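Long-range contact in molybdate-binding protein MolA (Haemophilus influenzae, PDB 3PSH), which binds molybdate and tungstate in the periplasm and serves as the solute-binding protein of an ABC transporter that imports molybdate with low affinity: residues A[186-191]-A[239-244]. Residues are numbered along the deposited sequence; the frame is centred on the assembly and turned at random.
Sequences TYMANP and LVQDRY. With MOO (molybdate ion), chain B.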
loop_
_atom_site.group_PDB
_atom_site.type_symbol
_atom_site.label_atom_id
_atom_site.label_comp_id
_atom_site.label_asym_id
_atom_site.label_seq_id
_atom_site.Cartn_x
_atom_site.Cartn_y
_atom_site.Cartn_z
ATOM N N THR A 186 13.493 5.694 -12.437
ATOM C CA THR A 186 12.347 6.370 -11.904
ATOM C C THR A 186 12.563 6.633 -10.434
ATOM O O THR A 186 13.297 5.834 -9.817
ATOM C CB THR A 186 11.100 5.465 -12.143
ATOM O OG1 THR A 186 10.960 5.115 -13.546
ATOM C CG2 THR A 186 9.835 6.103 -11.701
ATOM N N TYR A 187 11.959 7.713 -9.928
ATOM C CA TYR A 187 12.191 8.075 -8.539
ATOM C C TYR A 187 10.854 8.413 -7.931
ATOM O O TYR A 187 10.084 9.181 -8.520
ATOM C CB TYR A 187 13.069 9.340 -8.527
ATOM C CG TYR A 187 13.316 9.877 -7.108
ATOM C CD1 TYR A 187 14.288 9.262 -6.266
ATOM C CD2 TYR A 187 12.627 11.003 -6.634
ATOM C CE1 TYR A 187 14.520 9.757 -4.949
ATOM C CE2 TYR A 187 12.874 11.495 -5.271
ATOM C CZ TYR A 187 13.837 10.859 -4.493
ATOM O OH TYR A 187 13.932 11.382 -3.229
ATOM N N MET A 188 10.648 7.909 -6.704
ATOM C CA MET A 188 9.441 8.211 -5.961
ATOM C C MET A 188 9.718 9.367 -4.964
ATOM O O MET A 188 10.427 9.187 -4.010
ATOM C CB MET A 188 8.963 6.891 -5.283
ATOM C CG MET A 188 7.861 7.096 -4.346
ATOM S SD MET A 188 6.390 7.916 -5.003
ATOM C CE MET A 188 5.941 6.851 -6.126
ATOM N N ALA A 189 9.104 10.493 -5.182
ATOM C CA ALA A 189 9.349 11.672 -4.288
ATOM C C ALA A 189 8.158 11.832 -3.309
ATOM O O ALA A 189 7.044 12.126 -3.703
ATOM C CB ALA A 189 9.498 12.958 -5.189
ATOM N N ASN A 190 8.412 11.500 -2.044
ATOM C CA ASN A 190 7.499 11.721 -0.921
ATOM C C ASN A 190 7.842 13.059 -0.240
ATOM O O ASN A 190 8.905 13.650 -0.537
ATOM C CB ASN A 190 7.553 10.532 0.060
ATOM C CG ASN A 190 6.581 9.459 -0.307
ATOM O OD1 ASN A 190 6.561 8.983 -1.423
ATOM N ND2 ASN A 190 5.719 9.084 0.653
ATOM N N PRO A 191 6.953 13.562 0.627
ATOM C CA PRO A 191 7.155 14.876 1.302
ATOM C C PRO A 191 8.478 14.950 2.001
ATOM O O PRO A 191 9.120 13.925 2.381
ATOM C CB PRO A 191 5.995 14.920 2.310
ATOM C CG PRO A 191 4.913 14.235 1.565
ATOM C CD PRO A 191 5.641 13.006 0.959
ATOM N N LEU A 239 7.871 10.241 -9.833
ATOM C CA LEU A 239 6.493 9.892 -9.520
ATOM C C LEU A 239 6.204 10.425 -8.123
ATOM O O LEU A 239 7.135 10.526 -7.281
ATOM C CB LEU A 239 6.263 8.354 -9.579
ATOM C CG LEU A 239 6.593 7.804 -11.040
ATOM C CD1 LEU A 239 6.501 6.352 -10.984
ATOM C CD2 LEU A 239 5.496 8.372 -12.101
ATOM N N VAL A 240 4.942 10.856 -7.990
ATOM C CA VAL A 240 4.429 11.346 -6.715
ATOM C C VAL A 240 3.149 10.557 -6.400
ATOM O O VAL A 240 2.334 10.281 -7.240
ATOM C CB VAL A 240 4.157 12.869 -6.730
ATOM C CG1 VAL A 240 3.495 13.382 -5.420
ATOM C CG2 VAL A 240 5.503 13.646 -6.898
ATOM N N GLN A 241 3.032 10.172 -5.129
ATOM C CA GLN A 241 1.832 9.446 -4.677
ATOM C C GLN A 241 0.648 10.373 -4.645
ATOM O O GLN A 241 0.831 11.513 -4.148
ATOM C CB GLN A 241 2.109 8.919 -3.249
ATOM C CG GLN A 241 3.213 7.801 -3.262
ATOM C CD GLN A 241 3.638 7.261 -1.881
ATOM O OE1 GLN A 241 3.281 7.847 -0.797
ATOM N NE2 GLN A 241 4.364 6.135 -1.899
ATOM N N ASP A 242 -0.529 9.870 -5.055
ATOM C CA ASP A 242 -1.763 10.666 -5.118
ATOM C C ASP A 242 -2.138 11.299 -3.773
ATOM O O ASP A 242 -2.681 12.452 -3.738
ATOM C CB ASP A 242 -2.945 9.822 -5.580
ATOM C CG ASP A 242 -4.190 10.657 -5.844
ATOM O OD1 ASP A 242 -4.087 11.632 -6.659
ATOM O OD2 ASP A 242 -5.258 10.322 -5.298
ATOM N N ARG A 243 -1.779 10.613 -2.673
ATOM C CA ARG A 243 -2.118 11.216 -1.327
ATOM C C ARG A 243 -1.285 12.432 -0.938
ATOM O O ARG A 243 -1.617 13.082 0.060
ATOM C CB ARG A 243 -1.993 10.193 -0.214
ATOM C CG ARG A 243 -0.579 9.515 -0.183
ATOM C CD ARG A 243 -0.541 8.336 0.904
ATOM N NE ARG A 243 0.815 7.732 0.784
ATOM C CZ ARG A 243 1.217 6.629 1.483
ATOM N NH1 ARG A 243 0.346 6.131 2.407
ATOM N NH2 ARG A 243 2.440 6.098 1.365
ATOM N N TYR A 244 -0.189 12.695 -1.693
ATOM C CA TYR A 244 0.682 13.836 -1.454
ATOM C C TYR A 244 0.815 14.762 -2.669
ATOM O O TYR A 244 1.895 15.051 -3.124
ATOM C CB TYR A 244 2.026 13.334 -1.013
ATOM C CG TYR A 244 1.997 12.517 0.282
ATOM C CD1 TYR A 244 1.269 12.962 1.410
ATOM C CD2 TYR A 244 2.656 11.266 0.394
ATOM C CE1 TYR A 244 1.243 12.199 2.602
ATOM C CE2 TYR A 244 2.701 10.540 1.671
ATOM C CZ TYR A 244 1.950 11.008 2.714
ATOM O OH TYR A 244 1.894 10.335 3.947
HETATM MO MO MOO B . 3.137 2.768 3.017
HETATM O O1 MOO B . 4.075 3.566 1.856
HETATM O O2 MOO B . 4.059 2.390 4.421
HETATM O O3 MOO B . 2.557 1.304 2.373
HETATM O O4 MOO B . 1.754 3.725 3.254
HETATM O O HOH W 1 4.799 10.924 -3.013
#
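Two neighbouring parallel strands of a four-stranded sheet, 184-188 and 237-240, meet where Met188 pairs with Leu239, and the loops beyond their C-terminal ends lead to the molybdate site. Two nearly straight bonds join the backbones: Leu239 N to Tyr187 O (2.8 Å) and Ala189 N to Leu239 O (2.9 Å). Met188, whose unbranched chain can bend to fit, packs with Leu239 on one face and also touches Thr202 and Met206 of helix 201-208. Its CG is anti to the backbone N (chi1 172°); its CE meets Leu239 CB, and its SD lies 3.6 Å from Gln241 CG.

Beyond the Ala189 N bond to Leu239 O, a water joins the two backbones, donating to Ala189 O and accepting from Gln241 N. Farther on, Asn190 ND2 gives Gln241 OE1 a bent bond of 3.1 Å from above the carbonyl plane, the two amides standing 82° apart. The same oxygen receives Arg243 NE and NH2, both at 2.9 Å and in the guanidinium plane. The flat ring of Tyr244 offers two faces, one to Arg243 CG, over its centre, the other to Pro191 CG in a CH-pi contact (3.9 Å to the centroid).

An amide suits position 241: its oxygen takes three N-H donors, while NE2 is bound by Tyr196 OH and Ala277 O. Arg243, with Gln51 O as a further partner of NH1, reaches molybdate, NH1 bonding O4 at 2.9 Å and NH2 both O1 and O4. Gln241 is thus a second-shell residue that helps orient the guanidinium, whose positive charge probably favours the oxyanion, and Asn190 stands behind it, bonded to the same oxygen.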